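PDB 4E3X: delta-1-pyrroline-5-carboxylate dehydrogenase, mitochondrial from Mus musculus, which catalyses the NAD+-dependent oxidation of L-glutamate gamma-semialdehyde to L-glutamate, the second and last step in the mitochondrial breakdown of proline. Local coordinates for residues Lys99-Asn103 / Thr268-Thr272; Ala125-Leu129 / Leu249-Leu254; Ala131-Ser136 / Leu166-Arg171; Lys318-Val323 / Ser349-Tyr355; Glu430-Ser436 / Pro451-Val457. All blocks are in the same frame, centred on the assembly; numbering follows the deposited sequence.

Contact 1: Lys99-Asn103 / Thr268-Thr272; sequences KALLN and TFGDT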
# COMPACT_ATOMS: atom_id res chain seq x y z
N LYS B 99 -5.67 13.58 -26.56
CA LYS B 99 -6.62 13.06 -25.57
C LYS B 99 -7.52 11.97 -26.15
O LYS B 99 -7.81 10.98 -25.49
CB LYS B 99 -7.41 14.20 -24.92
CG LYS B 99 -6.50 15.19 -24.22
CD LYS B 99 -7.24 16.26 -23.42
CE LYS B 99 -7.67 15.76 -22.06
NZ LYS B 99 -8.44 16.80 -21.33
N ALA B 100 -7.93 12.14 -27.40
CA ALA B 100 -8.72 11.10 -28.06
C ALA B 100 -7.97 9.76 -28.10
O ALA B 100 -8.56 8.71 -27.82
CB ALA B 100 -9.09 11.53 -29.46
N LEU B 101 -6.69 9.80 -28.46
CA LEU B 101 -5.93 8.56 -28.58
C LEU B 101 -5.72 7.93 -27.21
O LEU B 101 -5.79 6.71 -27.07
CB LEU B 101 -4.59 8.79 -29.29
CG LEU B 101 -3.73 7.54 -29.47
CD1 LEU B 101 -4.49 6.48 -30.25
CD2 LEU B 101 -2.45 7.92 -30.18
N LEU B 102 -5.47 8.75 -26.20
CA LEU B 102 -5.32 8.23 -24.85
C LEU B 102 -6.60 7.54 -24.39
O LEU B 102 -6.56 6.47 -23.80
CB LEU B 102 -4.92 9.35 -23.89
CG LEU B 102 -3.51 9.91 -24.08
CD1 LEU B 102 -3.31 11.11 -23.17
CD2 LEU B 102 -2.42 8.85 -23.83
N ASN B 103 -7.74 8.16 -24.66
CA ASN B 103 -9.00 7.54 -24.27
C ASN B 103 -9.29 6.25 -25.06
O ASN B 103 -9.82 5.29 -24.51
CB ASN B 103 -10.15 8.54 -24.35
CG ASN B 103 -10.18 9.48 -23.13
OD1 ASN B 103 -10.19 10.70 -23.26
ND2 ASN B 103 -10.18 8.89 -21.95
N THR B 268 -1.18 16.87 -20.10
CA THR B 268 -2.27 16.30 -20.87
C THR B 268 -2.53 14.84 -20.48
O THR B 268 -3.68 14.41 -20.31
CB THR B 268 -1.97 16.39 -22.38
OG1 THR B 268 -1.73 17.75 -22.73
CG2 THR B 268 -3.14 15.86 -23.20
N PHE B 269 -1.45 14.06 -20.36
CA PHE B 269 -1.55 12.67 -19.96
C PHE B 269 -2.19 12.55 -18.58
O PHE B 269 -3.13 11.77 -18.38
CB PHE B 269 -0.17 12.02 -19.98
CG PHE B 269 -0.18 10.56 -19.66
CD1 PHE B 269 -0.49 9.63 -20.64
CD2 PHE B 269 0.10 10.11 -18.38
CE1 PHE B 269 -0.52 8.27 -20.34
CE2 PHE B 269 0.08 8.77 -18.09
CZ PHE B 269 -0.23 7.85 -19.07
N GLY B 270 -1.70 13.34 -17.63
CA GLY B 270 -2.23 13.31 -16.28
C GLY B 270 -3.70 13.70 -16.23
O GLY B 270 -4.49 13.05 -15.55
N ASP B 271 -4.07 14.74 -16.97
CA ASP B 271 -5.46 15.20 -17.04
C ASP B 271 -6.35 14.07 -17.55
O ASP B 271 -7.44 13.83 -17.02
CB ASP B 271 -5.63 16.39 -17.99
CG ASP B 271 -4.96 17.66 -17.51
OD1 ASP B 271 -4.46 17.72 -16.36
OD2 ASP B 271 -4.97 18.63 -18.29
N THR B 272 -5.90 13.41 -18.61
CA THR B 272 -6.72 12.38 -19.23
C THR B 272 -6.90 11.16 -18.32
O THR B 272 -8.02 10.70 -18.09
CB THR B 272 -6.13 11.93 -20.58
OG1 THR B 272 -5.93 13.06 -21.42
CG2 THR B 272 -7.08 10.94 -21.26
O HOH W 1 -6.05 18.49 -20.78
O HOH W 2 -9.34 15.23 -19.29
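Lys99 passes obliquely over Thr272 on its way toward Asp271. Its CB stands 4.0 Å from Thr272 OG1, and CG settles between two threonines, 3.6 Å from Thr268 CG2 and equally near Thr272 OG1. CD follows the same groove, and a bend at chi3 (82°) swings CE back to within 3.3 Å of Thr272 OG1. NZ, at the exposed end, reaches Asp271 through water: one molecule accepts from Lys99 NZ at 3.0 Å and donates to Asp271 OD2, while a second, also accepting from Lys99 NZ, donates only a weak bond to Asp271 O. Asp271 OD1 is hydrogen-bonded to Gln297. Lys99 NZ and Asp271 OD2 remain 5.0 Å apart, so their attraction is probably softened by solvent. Segments 99-103 and 268-272 cross at -49° and bring the start of helix 99-118 against helix 266-274, which flanks the parallel sheet of the Rossmann-like NAD-binding domain. Thr272 OG1 donates to Thr268 O, entering from the face of that carbonyl opposite to Thr272 N. Farther in, Leu102 CD2 meets the edge of the Phe269 ring, 3.8 Å from Phe269 CD1. That ring continues onto strands 203-207 and 230-233, touching Lys233 of the NAD+ site.

Contact 2: Ala125-Leu129 / Leu249-Leu254; sequences AQVFL and LREAGL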
# COMPACT_ATOMS: atom_id res chain seq x y z
N ALA B 125 4.31 -14.41 -16.13
CA ALA B 125 5.72 -14.34 -15.76
C ALA B 125 6.63 -14.77 -16.91
O ALA B 125 7.72 -14.23 -17.09
CB ALA B 125 5.99 -15.17 -14.51
N GLN B 126 6.17 -15.73 -17.71
CA GLN B 126 6.96 -16.24 -18.82
C GLN B 126 7.31 -15.16 -19.84
O GLN B 126 8.40 -15.17 -20.41
CB GLN B 126 6.22 -17.40 -19.50
N VAL B 127 6.39 -14.22 -20.07
CA VAL B 127 6.66 -13.10 -20.96
C VAL B 127 7.89 -12.34 -20.48
O VAL B 127 8.80 -12.04 -21.24
CB VAL B 127 5.46 -12.14 -21.03
CG1 VAL B 127 5.82 -10.87 -21.80
CG2 VAL B 127 4.26 -12.84 -21.65
N PHE B 128 7.92 -12.05 -19.18
CA PHE B 128 9.00 -11.25 -18.61
C PHE B 128 10.31 -12.02 -18.53
O PHE B 128 11.38 -11.44 -18.75
CB PHE B 128 8.56 -10.64 -17.29
CG PHE B 128 7.46 -9.66 -17.47
CD1 PHE B 128 6.14 -10.05 -17.37
CD2 PHE B 128 7.75 -8.36 -17.81
CE1 PHE B 128 5.12 -9.15 -17.60
CE2 PHE B 128 6.75 -7.45 -18.04
CZ PHE B 128 5.43 -7.85 -17.93
N LEU B 129 10.24 -13.32 -18.28
CA LEU B 129 11.44 -14.16 -18.29
C LEU B 129 12.03 -14.27 -19.70
O LEU B 129 13.25 -14.26 -19.88
CB LEU B 129 11.12 -15.54 -17.73
CG LEU B 129 10.75 -15.52 -16.24
CD1 LEU B 129 10.16 -16.86 -15.83
CD2 LEU B 129 11.98 -15.16 -15.39
N LEU B 249 9.23 -6.60 -25.21
CA LEU B 249 8.13 -7.19 -24.45
C LEU B 249 7.08 -7.80 -25.37
O LEU B 249 6.58 -8.89 -25.12
CB LEU B 249 7.49 -6.15 -23.53
CG LEU B 249 8.27 -5.83 -22.25
CD1 LEU B 249 7.66 -4.62 -21.56
CD2 LEU B 249 8.30 -7.03 -21.32
N ARG B 250 6.73 -7.08 -26.43
CA ARG B 250 5.76 -7.60 -27.39
C ARG B 250 6.29 -8.87 -28.07
O ARG B 250 5.55 -9.85 -28.21
CB ARG B 250 5.36 -6.53 -28.42
CG ARG B 250 4.79 -5.24 -27.79
CD ARG B 250 3.57 -5.50 -26.88
NE ARG B 250 2.63 -6.39 -27.55
CZ ARG B 250 1.76 -6.01 -28.48
NH1 ARG B 250 1.66 -4.74 -28.83
NH2 ARG B 250 0.98 -6.92 -29.05
N GLU B 251 7.55 -8.86 -28.47
CA GLU B 251 8.14 -10.03 -29.12
C GLU B 251 8.23 -11.23 -28.17
O GLU B 251 8.18 -12.38 -28.62
CB GLU B 251 9.53 -9.71 -29.67
CG GLU B 251 9.53 -8.73 -30.82
CD GLU B 251 10.94 -8.46 -31.33
OE1 GLU B 251 11.80 -9.36 -31.20
OE2 GLU B 251 11.19 -7.36 -31.85
N ALA B 252 8.35 -10.95 -26.87
CA ALA B 252 8.42 -11.98 -25.84
C ALA B 252 7.05 -12.56 -25.52
O ALA B 252 6.93 -13.46 -24.69
CB ALA B 252 9.08 -11.44 -24.58
N GLY B 253 6.01 -12.02 -26.15
CA GLY B 253 4.68 -12.59 -26.03
C GLY B 253 3.66 -11.77 -25.27
O GLY B 253 2.55 -12.25 -25.01
N LEU B 254 3.99 -10.53 -24.91
CA LEU B 254 2.98 -9.69 -24.26
C LEU B 254 1.84 -9.45 -25.25
O LEU B 254 2.07 -8.96 -26.36
CB LEU B 254 3.59 -8.36 -23.83
CG LEU B 254 2.65 -7.50 -22.97
CD1 LEU B 254 2.54 -8.08 -21.58
CD2 LEU B 254 3.16 -6.08 -22.91
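Val127 supplies most of the apolar contact, one methyl against Leu254 and the other against Gly253. With CG1 anti to the backbone N (chi1 172°), this branch packs 3.9 Å from Leu254 CB, while Val127 CG2 rests 3.8 Å from Gly253 O. Beside it, the Phe128 ring receives a methyl of Leu249, with Phe128 CE2 and Leu249 CD2 3.7 Å apart; the ring also meets Phe170 edge-to-face. Side chain against backbone gives the closest approach, Ala252 CB lying 3.4 Å from Val127 O. Polar bonding belongs mainly to the 249-254 turn itself. Arg250 NE donates to Leu254 O at 2.9 Å from above the carbonyl plane, and Arg250 NH2 goes on to a salt bridge with Asp70. Leu254 N reaches back to Leu249 O at 3.1 Å, and Gly253 N to Arg250 O at 3.0 Å. With a phi of 111° at Gly253, this pair of bonds defines a Schellman motif, the C-terminal close of helix 239-251, laid against the flank of helix 121-136.

Contact 3: Ala131-Ser136 / Leu166-Arg171; sequences AADMLS and LIDFFR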
# COMPACT_ATOMS: atom_id res chain seq x y z
N ALA B 131 11.58 -11.99 -22.09
CA ALA B 131 12.13 -10.66 -22.36
C ALA B 131 13.50 -10.49 -21.71
O ALA B 131 14.43 -9.95 -22.33
CB ALA B 131 11.17 -9.59 -21.87
N ALA B 132 13.64 -10.95 -20.48
CA ALA B 132 14.92 -10.86 -19.77
C ALA B 132 16.02 -11.63 -20.50
O ALA B 132 17.15 -11.17 -20.59
CB ALA B 132 14.79 -11.36 -18.35
N ASP B 133 15.68 -12.80 -21.02
CA ASP B 133 16.63 -13.62 -21.75
C ASP B 133 17.08 -12.92 -23.04
O ASP B 133 18.27 -12.94 -23.39
CB ASP B 133 16.00 -14.99 -22.06
CG ASP B 133 16.95 -15.94 -22.75
OD1 ASP B 133 17.73 -16.62 -22.05
OD2 ASP B 133 16.90 -16.04 -24.00
N MET B 134 16.14 -12.28 -23.73
CA MET B 134 16.47 -11.53 -24.94
C MET B 134 17.38 -10.35 -24.62
O MET B 134 18.36 -10.09 -25.33
CB MET B 134 15.19 -11.04 -25.61
CG MET B 134 14.30 -12.18 -26.11
SD MET B 134 12.63 -11.64 -26.54
CE MET B 134 13.00 -10.64 -27.98
N LEU B 135 17.06 -9.62 -23.56
CA LEU B 135 17.87 -8.49 -23.12
C LEU B 135 19.27 -8.92 -22.71
O LEU B 135 20.24 -8.20 -22.95
CB LEU B 135 17.19 -7.77 -21.96
CG LEU B 135 15.95 -6.95 -22.32
CD1 LEU B 135 15.09 -6.70 -21.09
CD2 LEU B 135 16.35 -5.63 -22.98
N SER B 136 19.38 -10.09 -22.08
CA SER B 136 20.66 -10.61 -21.62
C SER B 136 21.57 -10.91 -22.80
O SER B 136 22.77 -10.62 -22.78
CB SER B 136 20.46 -11.87 -20.77
OG SER B 136 21.69 -12.44 -20.39
N LEU B 166 17.30 -3.82 -15.51
CA LEU B 166 16.05 -4.14 -16.20
C LEU B 166 15.81 -5.65 -16.22
O LEU B 166 14.73 -6.14 -15.90
CB LEU B 166 16.08 -3.58 -17.62
CG LEU B 166 14.83 -3.91 -18.44
CD1 LEU B 166 13.57 -3.48 -17.71
CD2 LEU B 166 14.92 -3.21 -19.79
N ILE B 167 16.85 -6.39 -16.59
CA ILE B 167 16.80 -7.84 -16.58
C ILE B 167 16.46 -8.36 -15.17
O ILE B 167 15.59 -9.23 -15.01
CB ILE B 167 18.14 -8.43 -17.06
CG1 ILE B 167 18.32 -8.20 -18.56
CG2 ILE B 167 18.24 -9.91 -16.74
CD1 ILE B 167 19.77 -8.37 -19.02
N ASP B 168 17.10 -7.79 -14.16
CA ASP B 168 16.84 -8.21 -12.78
C ASP B 168 15.40 -7.89 -12.34
O ASP B 168 14.77 -8.71 -11.66
CB ASP B 168 17.82 -7.57 -11.80
CG ASP B 168 19.24 -8.14 -11.90
OD1 ASP B 168 19.43 -9.19 -12.55
OD2 ASP B 168 20.16 -7.54 -11.31
N PHE B 169 14.88 -6.72 -12.69
CA PHE B 169 13.47 -6.42 -12.38
C PHE B 169 12.58 -7.51 -12.97
O PHE B 169 11.70 -8.05 -12.30
CB PHE B 169 13.02 -5.09 -12.98
CG PHE B 169 13.36 -3.88 -12.15
CD1 PHE B 169 13.12 -3.84 -10.79
CD2 PHE B 169 13.89 -2.75 -12.77
CE1 PHE B 169 13.42 -2.69 -10.05
CE2 PHE B 169 14.18 -1.60 -12.04
CZ PHE B 169 13.96 -1.57 -10.68
N PHE B 170 12.80 -7.83 -14.25
CA PHE B 170 11.94 -8.80 -14.92
C PHE B 170 12.05 -10.19 -14.27
O PHE B 170 11.03 -10.84 -14.03
CB PHE B 170 12.26 -8.87 -16.41
CG PHE B 170 11.74 -7.71 -17.21
CD1 PHE B 170 11.02 -6.68 -16.61
CD2 PHE B 170 11.98 -7.64 -18.57
CE1 PHE B 170 10.53 -5.62 -17.36
CE2 PHE B 170 11.49 -6.59 -19.33
CZ PHE B 170 10.77 -5.57 -18.72
N ARG B 171 13.27 -10.63 -13.97
CA ARG B 171 13.45 -11.97 -13.39
C ARG B 171 13.00 -12.06 -11.93
O ARG B 171 12.27 -12.98 -11.55
CB ARG B 171 14.88 -12.48 -13.52
CG ARG B 171 15.35 -12.66 -14.95
CD ARG B 171 16.40 -13.76 -15.02
NE ARG B 171 17.05 -13.84 -16.34
CZ ARG B 171 18.28 -13.40 -16.59
NH1 ARG B 171 19.00 -12.82 -15.63
NH2 ARG B 171 18.78 -13.50 -17.82
O HOH W 3 18.64 -15.81 -19.55
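A water between Asp133 and Arg171 makes the polar link here, donating to Asp133 OD1 at 2.8 Å and accepting a weak bond from Arg171 NH2. Arg171 has a stronger partner in Glu35, whose carboxylate takes a salt bridge from Arg171 NH1 and a hydrogen bond with Ser136 OG, thus holding both helices, 121-136 and 155-180. Beneath this polar margin, segments 131-136 and 166-171 run nearly antiparallel (160°), their axes approaching to 9.0 Å. Small residues allow the closeness: Ala132 CB sits 3.7 Å from Arg171 CG, and Ala131 CB lies 3.9 Å from Phe170 CD2. Ile167 fills the middle. Its CG1, anti to the carbonyl carbon (chi1 -71°), lies 3.6 Å from Leu135 CB and carries CD1 to 3.5 Å from Ser136 N, while CG2 covers one face of the Arg171 guanidinium toward its rim. Shortening Ile167 to an alanine would probably open a gap beside Leu135 and Ser136 and leave the guanidinium freer to shift. Deeper in, Leu135 crosses Leu166 at about a right angle, Leu135 CD1 and Leu166 CD2 3.7 Å apart. Cohesion therefore rests on hydrocarbon packing, while charges along the outer margin act through Glu35 and water.

Contact 4: Lys318-Val323 / Ser349-Tyr355; sequences KNFHFV and SACSRLY. With PRO (proline), chain K.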
# COMPACT_ATOMS: atom_id res chain seq x y z
N LYS B 318 18.12 14.44 -1.86
CA LYS B 318 19.29 15.29 -1.70
C LYS B 318 20.22 14.49 -0.81
O LYS B 318 20.22 14.64 0.41
CB LYS B 318 18.94 16.64 -1.06
CG LYS B 318 20.13 17.60 -1.02
CD LYS B 318 20.41 18.22 -2.40
CE LYS B 318 21.67 19.08 -2.37
NZ LYS B 318 21.97 19.66 -3.70
N ASN B 319 20.98 13.60 -1.44
CA ASN B 319 21.62 12.52 -0.70
C ASN B 319 22.99 12.86 -0.15
O ASN B 319 23.72 13.66 -0.74
CB ASN B 319 21.69 11.30 -1.60
CG ASN B 319 20.38 11.05 -2.31
OD1 ASN B 319 19.36 10.77 -1.67
ND2 ASN B 319 20.38 11.21 -3.63
N PHE B 320 23.34 12.24 0.97
CA PHE B 320 24.56 12.58 1.70
C PHE B 320 25.60 11.47 1.73
O PHE B 320 25.27 10.28 1.69
CB PHE B 320 24.22 12.97 3.15
CG PHE B 320 23.59 11.87 3.95
CD1 PHE B 320 24.37 10.95 4.65
CD2 PHE B 320 22.21 11.75 4.02
CE1 PHE B 320 23.78 9.93 5.40
CE2 PHE B 320 21.62 10.73 4.77
CZ PHE B 320 22.41 9.82 5.45
N HIS B 321 26.87 11.88 1.81
CA HIS B 321 27.94 11.03 2.31
C HIS B 321 28.46 11.71 3.58
O HIS B 321 28.94 12.84 3.53
CB HIS B 321 29.10 10.89 1.30
CG HIS B 321 28.85 9.91 0.20
ND1 HIS B 321 29.82 9.54 -0.71
CD2 HIS B 321 27.73 9.23 -0.17
CE1 HIS B 321 29.33 8.67 -1.57
NE2 HIS B 321 28.06 8.46 -1.26
N PHE B 322 28.34 11.02 4.71
CA PHE B 322 28.83 11.54 5.98
C PHE B 322 30.11 10.80 6.35
O PHE B 322 30.14 9.58 6.43
CB PHE B 322 27.79 11.36 7.11
CG PHE B 322 28.30 11.82 8.45
CD1 PHE B 322 28.17 13.15 8.84
CD2 PHE B 322 28.96 10.94 9.30
CE1 PHE B 322 28.66 13.58 10.07
CE2 PHE B 322 29.45 11.37 10.52
CZ PHE B 322 29.30 12.69 10.90
N VAL B 323 31.17 11.57 6.58
CA VAL B 323 32.47 11.00 6.88
C VAL B 323 32.82 11.23 8.35
O VAL B 323 32.71 12.35 8.85
CB VAL B 323 33.56 11.65 6.00
CG1 VAL B 323 34.93 11.09 6.35
CG2 VAL B 323 33.25 11.44 4.53
N SER B 349 19.66 8.95 -6.53
CA SER B 349 20.50 8.43 -5.44
C SER B 349 21.86 9.13 -5.32
O SER B 349 22.61 8.82 -4.40
CB SER B 349 20.77 6.94 -5.67
OG SER B 349 21.36 6.75 -6.94
N ALA B 350 22.19 10.03 -6.24
CA ALA B 350 23.53 10.64 -6.28
C ALA B 350 23.87 11.44 -5.04
O ALA B 350 23.03 12.17 -4.52
CB ALA B 350 23.67 11.52 -7.51
N CYS B 351 25.10 11.31 -4.55
CA CYS B 351 25.57 12.14 -3.45
C CYS B 351 25.75 13.57 -3.92
O CYS B 351 26.49 13.83 -4.86
CB CYS B 351 26.91 11.62 -2.93
SG CYS B 351 27.70 12.72 -1.74
N SER B 352 25.09 14.51 -3.24
CA SER B 352 25.27 15.92 -3.56
C SER B 352 25.68 16.74 -2.34
O SER B 352 25.95 17.94 -2.46
CB SER B 352 24.01 16.50 -4.18
OG SER B 352 22.90 16.34 -3.32
N ARG B 353 25.71 16.12 -1.17
CA ARG B 353 26.27 16.77 0.01
C ARG B 353 27.24 15.84 0.74
O ARG B 353 26.90 14.70 1.08
CB ARG B 353 25.18 17.32 0.94
CG ARG B 353 24.06 16.38 1.23
CD ARG B 353 22.94 17.04 2.03
NE ARG B 353 21.90 16.05 2.21
CZ ARG B 353 21.34 15.71 3.36
NH1 ARG B 353 20.41 14.76 3.36
NH2 ARG B 353 21.68 16.31 4.49
N LEU B 354 28.46 16.34 0.94
CA LEU B 354 29.52 15.59 1.60
C LEU B 354 29.88 16.31 2.90
O LEU B 354 30.17 17.50 2.88
CB LEU B 354 30.75 15.53 0.69
CG LEU B 354 32.01 14.86 1.28
CD1 LEU B 354 31.78 13.39 1.51
CD2 LEU B 354 33.22 15.08 0.39
N TYR B 355 29.87 15.58 4.01
CA TYR B 355 30.20 16.14 5.31
C TYR B 355 31.53 15.54 5.76
O TYR B 355 31.64 14.32 5.89
CB TYR B 355 29.10 15.78 6.33
CG TYR B 355 27.74 16.37 6.03
CD1 TYR B 355 27.31 17.52 6.69
CD2 TYR B 355 26.88 15.77 5.12
CE1 TYR B 355 26.06 18.08 6.43
CE2 TYR B 355 25.63 16.33 4.85
CZ TYR B 355 25.22 17.47 5.51
OH TYR B 355 23.98 18.01 5.25
N PRO K . 18.41 2.63 -8.32
CA PRO K . 19.41 3.61 -8.74
C PRO K . 20.56 3.74 -7.75
O PRO K . 20.51 3.22 -6.62
CB PRO K . 18.61 4.91 -8.80
CG PRO K . 17.26 4.46 -9.24
CD PRO K . 17.04 3.11 -8.60
OXT PRO K . 21.58 4.36 -8.06
O HOH W 4 25.19 19.95 -4.15
O HOH W 5 21.30 14.31 -4.34
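Arg353 grips Lys318 O side-on with two nitrogens, NE at 2.8 Å and NH1 at 3.0 Å, the oxygen lying nearly in the guanidinium plane. Its CG stands between backbone N and carbonyl carbon (chi1 47°), and the extended chain carries the guanidinium there. Arg353 NH2 spans to Tyr355 OH at 3.0 Å, and Phe320 CB lies over the centre of one guanidinium face. A leucine replacing Arg353 would probably leave Lys318 O without these two donors and Tyr355 OH free to turn. On the side of the sheet carrying His321, Cys351 SG sits over the imidazole face, 3.6 Å from His321 CG, while the ring nitrogens bond to Thr336 and Ser510. Parallel backbone bonds between 321-323 and 353-355 complete this tight part of a beta-alpha-beta unit, whose helix is 329-341. The other end is wetter and less regular. Lys318 NZ, held by Glu446 O and Ile443 O, also reaches Ser352 O through a water; a second water links Asn319 N to Ser352 OG. Ser349 OG donates to bound proline, 2.6 Å from OXT. Asn319 ND2 donates to Ala350 O at 3.0 Å and to Cys348 O, hydrogen bonds consistent with its side-chain amide holding the backbone that follows the nucleophile.

Contact 5: Glu430-Ser436 / Pro451-Val457; sequences EPCIIES and PVLTVYV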
# COMPACT_ATOMS: atom_id res chain seq x y z
N GLU B 430 31.19 20.42 -16.69
CA GLU B 430 32.30 19.82 -15.97
C GLU B 430 31.86 19.42 -14.56
O GLU B 430 30.94 20.02 -14.00
CB GLU B 430 33.47 20.80 -15.87
CG GLU B 430 34.08 21.17 -17.22
CD GLU B 430 34.57 19.96 -18.00
OE1 GLU B 430 34.32 19.90 -19.22
OE2 GLU B 430 35.21 19.07 -17.40
N PRO B 431 32.51 18.39 -13.98
CA PRO B 431 32.20 18.09 -12.59
C PRO B 431 32.60 19.26 -11.71
O PRO B 431 33.64 19.88 -11.95
CB PRO B 431 33.06 16.86 -12.30
CG PRO B 431 34.18 16.93 -13.28
CD PRO B 431 33.58 17.54 -14.52
N CYS B 432 31.77 19.59 -10.73
CA CYS B 432 32.01 20.76 -9.90
C CYS B 432 31.99 20.39 -8.43
O CYS B 432 31.06 19.73 -7.96
CB CYS B 432 30.96 21.83 -10.19
SG CYS B 432 31.24 23.41 -9.34
N ILE B 433 33.01 20.82 -7.70
CA ILE B 433 33.08 20.64 -6.26
C ILE B 433 33.05 22.01 -5.61
O ILE B 433 33.86 22.87 -5.94
CB ILE B 433 34.36 19.89 -5.83
CG1 ILE B 433 34.47 18.55 -6.57
CG2 ILE B 433 34.37 19.69 -4.32
CD1 ILE B 433 35.77 17.82 -6.33
N ILE B 434 32.11 22.19 -4.69
CA ILE B 434 31.87 23.47 -4.03
C ILE B 434 31.97 23.26 -2.53
O ILE B 434 31.51 22.24 -2.02
CB ILE B 434 30.44 23.97 -4.37
CG1 ILE B 434 30.34 24.29 -5.87
CG2 ILE B 434 30.04 25.16 -3.49
CD1 ILE B 434 28.92 24.36 -6.38
N GLU B 435 32.60 24.20 -1.83
CA GLU B 435 32.56 24.18 -0.37
C GLU B 435 31.55 25.19 0.16
O GLU B 435 31.54 26.35 -0.27
CB GLU B 435 33.94 24.45 0.25
CG GLU B 435 33.88 24.40 1.77
CD GLU B 435 35.22 24.58 2.45
OE1 GLU B 435 36.23 24.84 1.76
OE2 GLU B 435 35.25 24.47 3.70
N SER B 436 30.70 24.74 1.07
CA SER B 436 29.80 25.65 1.77
C SER B 436 30.23 25.85 3.22
O SER B 436 30.54 24.89 3.92
CB SER B 436 28.37 25.13 1.75
OG SER B 436 27.53 26.06 2.41
N PRO B 451 26.22 17.40 -12.07
CA PRO B 451 27.48 16.97 -11.46
C PRO B 451 28.02 18.03 -10.51
O PRO B 451 29.07 18.63 -10.75
CB PRO B 451 28.40 16.78 -12.67
CG PRO B 451 27.89 17.77 -13.66
CD PRO B 451 26.40 17.85 -13.46
N VAL B 452 27.28 18.26 -9.43
CA VAL B 452 27.55 19.36 -8.52
C VAL B 452 27.55 18.87 -7.08
O VAL B 452 26.50 18.57 -6.50
CB VAL B 452 26.52 20.50 -8.70
CG1 VAL B 452 26.86 21.68 -7.79
CG2 VAL B 452 26.48 20.95 -10.15
N LEU B 453 28.75 18.78 -6.51
CA LEU B 453 28.93 18.27 -5.16
C LEU B 453 29.24 19.42 -4.22
O LEU B 453 30.14 20.22 -4.49
CB LEU B 453 30.09 17.27 -5.14
CG LEU B 453 30.50 16.72 -3.77
CD1 LEU B 453 29.37 15.90 -3.16
CD2 LEU B 453 31.76 15.90 -3.91
N THR B 454 28.49 19.51 -3.12
CA THR B 454 28.77 20.52 -2.10
C THR B 454 29.31 19.86 -0.84
O THR B 454 28.78 18.85 -0.37
CB THR B 454 27.51 21.34 -1.75
OG1 THR B 454 26.97 21.92 -2.94
CG2 THR B 454 27.87 22.45 -0.77
N VAL B 455 30.39 20.44 -0.30
CA VAL B 455 31.07 19.91 0.86
C VAL B 455 30.91 20.84 2.06
O VAL B 455 31.08 22.05 1.93
CB VAL B 455 32.59 19.76 0.59
CG1 VAL B 455 33.29 19.07 1.75
CG2 VAL B 455 32.83 19.01 -0.72
N TYR B 456 30.58 20.27 3.21
CA TYR B 456 30.56 21.01 4.46
C TYR B 456 31.56 20.38 5.43
O TYR B 456 31.48 19.19 5.71
CB TYR B 456 29.16 21.02 5.09
CG TYR B 456 29.14 21.75 6.41
CD1 TYR B 456 29.30 23.13 6.45
CD2 TYR B 456 29.01 21.07 7.61
CE1 TYR B 456 29.30 23.81 7.65
CE2 TYR B 456 29.01 21.74 8.82
CZ TYR B 456 29.16 23.11 8.83
OH TYR B 456 29.16 23.80 10.02
N VAL B 457 32.50 21.19 5.92
CA VAL B 457 33.54 20.72 6.83
C VAL B 457 33.13 21.04 8.26
O VAL B 457 32.90 22.20 8.60
CB VAL B 457 34.91 21.37 6.51
CG1 VAL B 457 35.97 20.83 7.46
CG2 VAL B 457 35.29 21.09 5.06
O HOH W 6 32.82 24.02 5.04
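Ile434 and Val452 share one face of the parallel strand pair, where they meet through their methyls. Ile434 CG1 stands anti to the carbonyl carbon (chi1 -66°), a setting that sends CD1 to 3.7 Å from Val452 CG1. Farther along this face, Thr454 turns CG2 anti to its own N, placing it 3.7 Å from Ser436 CB. The reverse face holds Ile433 and Val455, whose CG2 atoms lie 4.0 Å apart, along with Leu453 and Glu435. Ile433 and Leu453 pack on helix 329-341. Glu435 runs out fully extended (chi1 -179°, chi2 177°) until its OE2 is 3.6 Å from Val457 CG2. There it forms a salt bridge with Lys437 and receives a water that also donates to Ser436 O and accepts from Val457 N. Tyr456 brings the edge of its ring, at CD1, to 3.3 Å from Ser436 O. Five backbone bonds alternate between the strands, from Cys432 N on Pro451 O to Ser436 N on Val455 O. The connection between them has no helix or strand and includes the NAD+-binding Glu447. Branched side chains thus pack over a backbone ladder from which Ile433, Glu435 and Thr454 bond outward to neighbouring strands, and carboxylate and water enter where it ends.

The five contacts sort by their place in the fold. Contacts 2 and 3 share helix 121-136 and touch through Phe128, Leu249 and Phe170, forming one buried apolar helical layer, with charges kept to its outer margin. Contact 1, with its centre 27 Å from that of contact 2, is more open: water mediates between charges at the surface, with hydrophobic packing beneath. Contacts 4 and 5 belong to a single sheet, joined where strand 351-357 pairs with strand 452-458 through backbone bonds of Leu354. Both are core and dominated by main-chain hydrogen bonds, which the helix contacts lack across their interfaces. Contact 4 alone includes a residue bound to proline, beside the catalytic cysteine.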